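Local coordinates for uracil-dna glycosylase (Deinococcus radiodurans, PDB 4UQM), which is an enzyme of the uracil-DNA glycosylase superfamily, an alpha/beta protein built round a central parallel sheet and bound to nucleic acid in this model, at residues A[57-62]-A[90-95]; A[82-87]-A[140-145]. The protein carries 1 engineered substitution. One frame throughout, in Å; residues are numbered along the deposited sequence.

Following the chain from the N terminus, residues 57-62 leave strand 56-57 and turn toward helix 65-69. The central strand 77-81 then ends in one long loop, which carries 82-87 and a little later 90-95. Interaction 1 brings 90-95 back on 57-62, closing a loop that includes strand 77-81. Interaction 2 closes a longer one, through helix 106-118, when the end of strand 138-142 reaches 82-87. Since 82-87 lies between the two segments of interaction 1 and 140-145 beyond 90-95, the segments alternate and the two loops cross. They also touch: Ser95 N is 3.0 Å from Leu140 O, probably a hydrogen bond, and Pro58 CD packs on Leu145 O. Together they tie the small antiparallel pair 56-57/147-148 to the parallel sheet.

Interaction 1: residues A[57-62]-A[90-95]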
loop_
_atom_site.group_PDB
_atom_site.type_symbol
_atom_site.label_atom_id
_atom_site.label_comp_id
_atom_site.label_asym_id
_atom_site.label_seq_id
_atom_site.Cartn_x
_atom_site.Cartn_y
_atom_site.Cartn_z
ATOM N N TYR A 57 -14.277 3.004 5.477
ATOM C CA TYR A 57 -13.595 1.840 4.991
ATOM C C TYR A 57 -12.080 2.015 5.146
ATOM O O TYR A 57 -11.570 3.124 5.157
ATOM C CB TYR A 57 -13.916 1.638 3.511
ATOM C CG TYR A 57 -15.378 1.419 3.209
ATOM C CD1 TYR A 57 -16.145 0.468 3.864
ATOM C CD2 TYR A 57 -16.015 2.210 2.254
ATOM C CE1 TYR A 57 -17.482 0.282 3.534
ATOM C CE2 TYR A 57 -17.333 2.013 1.911
ATOM C CZ TYR A 57 -18.069 1.063 2.560
ATOM O OH TYR A 57 -19.405 0.881 2.243
ATOM N N PRO A 58 -11.337 0.897 5.275
ATOM C CA PRO A 58 -11.847 -0.446 5.499
ATOM C C PRO A 58 -12.380 -0.574 6.936
ATOM O O PRO A 58 -12.273 0.348 7.720
ATOM C CB PRO A 58 -10.581 -1.298 5.366
ATOM C CG PRO A 58 -9.506 -0.388 5.919
ATOM C CD PRO A 58 -9.889 0.978 5.399
ATOM N N PRO A 59 -12.950 -1.724 7.262
ATOM C CA PRO A 59 -13.332 -1.980 8.666
ATOM C C PRO A 59 -12.150 -1.747 9.599
ATOM O O PRO A 59 -10.964 -1.994 9.236
ATOM C CB PRO A 59 -13.750 -3.452 8.648
ATOM C CG PRO A 59 -14.228 -3.671 7.212
ATOM C CD PRO A 59 -13.269 -2.878 6.410
ATOM N N ALA A 60 -12.442 -1.242 10.804
ATOM C CA ALA A 60 -11.363 -0.865 11.709
ATOM C C ALA A 60 -10.369 -2.023 11.992
ATOM O O ALA A 60 -9.170 -1.767 12.032
ATOM C CB ALA A 60 -11.917 -0.295 13.009
ATOM N N PRO A 61 -10.847 -3.282 12.140
ATOM C CA PRO A 61 -9.871 -4.354 12.360
ATOM C C PRO A 61 -8.876 -4.568 11.244
ATOM O O PRO A 61 -7.905 -5.287 11.449
ATOM C CB PRO A 61 -10.764 -5.587 12.560
ATOM C CG PRO A 61 -12.075 -5.003 13.086
ATOM C CD PRO A 61 -12.242 -3.792 12.245
ATOM N N ASP A 62 -9.154 -4.009 10.052
ATOM C CA ASP A 62 -8.342 -4.276 8.892
ATOM C C ASP A 62 -7.400 -3.121 8.538
ATOM O O ASP A 62 -6.533 -3.264 7.651
ATOM C CB ASP A 62 -9.243 -4.520 7.666
ATOM C CG ASP A 62 -10.092 -5.703 7.815
ATOM O OD1 ASP A 62 -9.698 -6.652 8.494
ATOM O OD2 ASP A 62 -11.211 -5.712 7.262
ATOM N N GLN A 90 -14.913 -3.710 -0.354
ATOM C CA GLN A 90 -13.750 -3.668 -1.218
ATOM C C GLN A 90 -12.468 -3.650 -0.419
ATOM O O GLN A 90 -11.705 -4.619 -0.394
ATOM C CB GLN A 90 -13.840 -2.487 -2.185
ATOM C CG GLN A 90 -14.972 -2.610 -3.159
ATOM C CD GLN A 90 -15.009 -1.450 -4.135
ATOM O OE1 GLN A 90 -14.893 -0.283 -3.729
ATOM N NE2 GLN A 90 -15.124 -1.742 -5.412
ATOM N N ALA A 91 -12.190 -2.516 0.225
ATOM C CA ALA A 91 -10.943 -2.377 0.974
ATOM C C ALA A 91 -10.875 -3.256 2.213
ATOM O O ALA A 91 -11.821 -3.296 3.028
ATOM C CB ALA A 91 -10.663 -0.926 1.398
ATOM N N HIS A 92 -9.729 -3.906 2.410
ATOM C CA HIS A 92 -9.456 -4.620 3.680
ATOM C C HIS A 92 -8.010 -4.478 4.119
ATOM O O HIS A 92 -7.505 -5.321 4.889
ATOM C CB HIS A 92 -9.912 -6.080 3.663
ATOM C CG HIS A 92 -11.378 -6.204 3.497
ATOM N ND1 HIS A 92 -11.920 -6.361 2.248
ATOM C CD2 HIS A 92 -12.417 -6.079 4.354
ATOM C CE1 HIS A 92 -13.227 -6.374 2.352
ATOM N NE2 HIS A 92 -13.556 -6.223 3.611
ATOM N N GLY A 93 -7.413 -3.332 3.826
ATOM C CA GLY A 93 -6.125 -2.972 4.401
ATOM C C GLY A 93 -4.906 -3.360 3.594
ATOM O O GLY A 93 -3.842 -2.934 3.915
ATOM N N LEU A 94 -5.045 -4.128 2.521
ATOM C CA LEU A 94 -3.918 -4.340 1.594
ATOM C C LEU A 94 -4.291 -3.551 0.355
ATOM O O LEU A 94 -5.280 -3.843 -0.280
ATOM C CB LEU A 94 -3.767 -5.823 1.193
ATOM C CG LEU A 94 -3.437 -6.858 2.237
ATOM C CD1 LEU A 94 -3.243 -8.194 1.541
ATOM C CD2 LEU A 94 -2.218 -6.416 2.948
ATOM N N SER A 95 -3.510 -2.504 0.059
ATOM C CA SER A 95 -3.885 -1.622 -1.024
ATOM C C SER A 95 -4.117 -2.374 -2.325
ATOM O O SER A 95 -3.348 -3.264 -2.711
ATOM C CB SER A 95 -2.901 -0.482 -1.203
ATOM O OG SER A 95 -1.614 -0.905 -1.645
#
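Asp62 and His92 lie side by side and point the same way, each with CG anti to its carbonyl carbon (chi1 -63° in both). Asp62 OD2 comes to the edge of the imidazole, in its plane, 3.2 Å from His92 CD2, while the carboxylate is turned 73° from the ring. OD2 remains 4.4 Å from His92 NE2, too far for a salt bridge, though the carboxylate may favour a protonated imidazole. Pro59 CD crosses obliquely toward the same ring carbon. One step along, Pro58 CB rests 3.3 Å from Ala91 O and 4.0 Å from Ala91 CB; a small methyl suits this buried place beside the proline ring. Gly93 gives a CA-H...O contact to Asp62 O, 3.3 Å from its CA. Its positive phi of 92° and this close carbonyl both suit a residue without CB.

Further out, a cis peptide before Pro58 bends the chain after Tyr57, and Asp62 N bonds to Pro59 O (2.8 Å), fixing the turn. Asn65 holds Asp62 OD1, and Arg51 binds Pro58 O. No hydrogen bond crosses between 57-62 and 90-95: two irregular, proline- and glycine-shaped loops are pressed together, joining the turn after strand 56-57 to the long loop after strand 77-81 of the alpha/beta fold.

Interaction 2: residues A[82-87]-A[140-145]; sequences QDPYHG and LLNAVL. With nucleotides of chain B.
Asn142 reaches from the end of strand 138-142 straight at the backbone of residues 82-84. Its CG stands beside its own backbone N and anti to the carbonyl carbon (chi1 -78°), which lays the amide against Asp83, with ND2 3.5 Å from Asp83 C. The amide's OD1 accepts a hydrogen bond from a water 2.9 Å away. That same water accepts from Gln82 N and donates to Asp83 O, so three bonds fix it where an amide side chain is long enough to meet it.

Beyond Asn142 the strand gives way to a turn, and Val144 N donates to Gln82 O (3.1 Å), in the carbonyl plane. Val144 sets its CB against Asp83 CB at 3.9 Å, a branched apolar residue that also packs on Trp160 of helix 160-172. Val144 O is buried with no hydrogen-bond partner in the model; C-H groups line it instead, Asp83 CA at 3.4 Å and Pro84 CD at 3.3 Å. The puckered proline ring also leans its CG on Leu145 O.

The run QDPYHG, with Gly81 before it, is the GQDPYHG signature of family 1 uracil-DNA glycosylases, here leaving the C-terminal end of strand 77-81.

Asp83 takes the crowded rotamer, CG between N and the carbonyl carbon, and this leads its carboxylate away from 140-145. Gln82, its carbon chain extended and its amide twisted, brings NE2 to Asp83 OD1 (3.0 Å), approaching 48° out of the carboxylate plane. OD2 accepts from Asn153 N, so both oxygens are gripped, which may favour the charged form. His86, also in the crowded rotamer, presents its ring edge to the nucleic acid: NE2 donates to OP2 of DA8 of chain B at 2.7 Å, nearly straight at 163°.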
loop_
_atom_site.group_PDB
_atom_site.type_symbol
_atom_site.label_atom_id
_atom_site.label_comp_id
_atom_site.label_asym_id
_atom_site.label_seq_id
_atom_site.Cartn_x
_atom_site.Cartn_y
_atom_site.Cartn_z
ATOM N N GLN A 82 -3.101 5.942 -3.088
ATOM C CA GLN A 82 -3.667 7.150 -2.529
ATOM C C GLN A 82 -4.403 6.931 -1.206
ATOM O O GLN A 82 -4.031 7.496 -0.155
ATOM C CB GLN A 82 -4.562 7.797 -3.608
ATOM C CG GLN A 82 -5.300 9.048 -3.121
ATOM C CD GLN A 82 -6.204 9.629 -4.162
ATOM O OE1 GLN A 82 -5.734 10.276 -5.105
ATOM N NE2 GLN A 82 -7.500 9.439 -3.990
ATOM N N ASP A 83 -5.473 6.163 -1.283
ATOM C CA ASP A 83 -6.325 5.901 -0.132
ATOM C C ASP A 83 -7.138 4.667 -0.466
ATOM O O ASP A 83 -7.108 4.166 -1.605
ATOM C CB ASP A 83 -7.194 7.143 0.256
ATOM C CG ASP A 83 -8.298 7.479 -0.720
ATOM O OD1 ASP A 83 -8.157 7.389 -1.943
ATOM O OD2 ASP A 83 -9.411 7.848 -0.228
ATOM N N PRO A 84 -7.817 4.072 0.509
ATOM C CA PRO A 84 -8.456 2.791 0.252
ATOM C C PRO A 84 -9.600 2.874 -0.724
ATOM O O PRO A 84 -10.245 3.940 -0.904
ATOM C CB PRO A 84 -8.974 2.354 1.621
ATOM C CG PRO A 84 -8.152 3.113 2.598
ATOM C CD PRO A 84 -7.908 4.445 1.923
ATOM N N TYR A 85 -9.967 1.750 -1.329
ATOM C CA TYR A 85 -11.198 1.715 -2.115
ATOM C C TYR A 85 -12.377 2.176 -1.209
ATOM O O TYR A 85 -12.408 1.868 0.003
ATOM C CB TYR A 85 -11.581 0.286 -2.505
ATOM C CG TYR A 85 -10.708 -0.368 -3.529
ATOM C CD1 TYR A 85 -10.535 0.172 -4.802
ATOM C CD2 TYR A 85 -10.032 -1.557 -3.212
ATOM C CE1 TYR A 85 -9.735 -0.480 -5.755
ATOM C CE2 TYR A 85 -9.295 -2.228 -4.162
ATOM C CZ TYR A 85 -9.120 -1.661 -5.423
ATOM O OH TYR A 85 -8.337 -2.260 -6.426
ATOM N N HIS A 86 -13.350 2.851 -1.793
ATOM C CA HIS A 86 -14.370 3.554 -1.026
ATOM C C HIS A 86 -15.755 3.029 -1.281
ATOM O O HIS A 86 -16.768 3.680 -0.908
ATOM C CB HIS A 86 -14.294 5.070 -1.257
ATOM C CG HIS A 86 -14.523 5.507 -2.666
ATOM N ND1 HIS A 86 -13.506 6.054 -3.401
ATOM C CD2 HIS A 86 -15.571 5.361 -3.510
ATOM C CE1 HIS A 86 -13.930 6.287 -4.629
ATOM N NE2 HIS A 86 -15.177 5.874 -4.734
ATOM N N GLY A 87 -15.850 1.818 -1.826
ATOM C CA GLY A 87 -17.148 1.144 -1.979
ATOM C C GLY A 87 -17.306 -0.050 -1.027
ATOM O O GLY A 87 -16.330 -0.533 -0.411
ATOM N N LEU A 140 1.744 -3.453 0.736
ATOM C CA LEU A 140 0.664 -2.840 -0.028
ATOM C C LEU A 140 0.010 -1.708 0.760
ATOM O O LEU A 140 -0.981 -1.895 1.457
ATOM C CB LEU A 140 -0.322 -3.945 -0.448
ATOM C CG LEU A 140 0.260 -4.992 -1.417
ATOM C CD1 LEU A 140 -0.666 -6.178 -1.475
ATOM C CD2 LEU A 140 0.352 -4.363 -2.771
ATOM N N LEU A 141 0.595 -0.542 0.634
ATOM C CA LEU A 141 0.264 0.629 1.460
ATOM C C LEU A 141 -0.557 1.637 0.655
ATOM O O LEU A 141 -0.518 1.664 -0.550
ATOM C CB LEU A 141 1.542 1.276 2.004
ATOM C CG LEU A 141 1.519 2.059 3.322
ATOM C CD1 LEU A 141 1.034 1.171 4.472
ATOM C CD2 LEU A 141 2.892 2.684 3.623
ATOM N N ASN A 142 -1.267 2.497 1.380
ATOM C CA ASN A 142 -1.806 3.756 0.812
ATOM C C ASN A 142 -1.331 4.913 1.667
ATOM O O ASN A 142 -1.031 4.721 2.853
ATOM C CB ASN A 142 -3.338 3.716 0.852
ATOM C CG ASN A 142 -3.966 2.874 -0.251
ATOM O OD1 ASN A 142 -3.665 3.055 -1.421
ATOM N ND2 ASN A 142 -4.928 1.996 0.112
ATOM N N ALA A 143 -1.261 6.105 1.061
ATOM C CA ALA A 143 -0.843 7.259 1.792
ATOM C C ALA A 143 -1.752 7.598 2.970
ATOM O O ALA A 143 -1.270 8.148 4.002
ATOM C CB ALA A 143 -0.689 8.456 0.863
ATOM N N VAL A 144 -3.041 7.349 2.763
ATOM C CA VAL A 144 -4.093 7.575 3.745
ATOM C C VAL A 144 -4.751 6.228 3.931
ATOM O O VAL A 144 -5.000 5.520 2.937
ATOM C CB VAL A 144 -5.083 8.668 3.209
ATOM C CG1 VAL A 144 -6.438 8.661 3.881
ATOM C CG2 VAL A 144 -4.391 10.029 3.244
ATOM N N LEU A 145 -5.048 5.832 5.193
ATOM C CA LEU A 145 -5.451 4.448 5.470
ATOM C C LEU A 145 -6.909 4.215 5.774
ATOM O O LEU A 145 -7.345 3.064 6.020
ATOM C CB LEU A 145 -4.566 3.879 6.585
ATOM C CG LEU A 145 -3.063 3.763 6.227
ATOM C CD1 LEU A 145 -2.377 3.080 7.386
ATOM C CD2 LEU A 145 -2.817 2.894 4.989
ATOM P P DA B 8 -17.678 4.757 -7.342
ATOM O OP1 DA B 8 -18.811 3.968 -6.797
ATOM O OP2 DA B 8 -17.072 5.913 -6.622
ATOM O "O5'" DA B 8 -16.548 3.838 -7.992
ATOM C "C5'" DA B 8 -15.306 4.462 -8.301
ATOM C "C4'" DA B 8 -14.532 3.649 -9.310
ATOM O "O4'" DA B 8 -15.048 3.882 -10.642
ATOM C "C3'" DA B 8 -13.061 4.045 -9.349
ATOM O "O3'" DA B 8 -12.223 2.922 -9.582
ATOM C "C2'" DA B 8 -12.957 4.989 -10.524
ATOM C "C1'" DA B 8 -14.086 4.552 -11.442
ATOM N N9 DA B 8 -14.743 5.677 -12.109
ATOM C C8 DA B 8 -15.065 5.772 -13.441
ATOM N N7 DA B 8 -15.599 6.921 -13.773
ATOM C C5 DA B 8 -15.614 7.640 -12.586
ATOM C C6 DA B 8 -16.036 8.945 -12.276
ATOM N N6 DA B 8 -16.575 9.781 -13.170
ATOM N N1 DA B 8 -15.920 9.357 -10.993
ATOM C C2 DA B 8 -15.364 8.524 -10.101
ATOM N N3 DA B 8 -14.921 7.280 -10.276
ATOM C C4 DA B 8 -15.072 6.893 -11.556
HETATM O O HOH W 1 -5.081 3.952 -3.804
#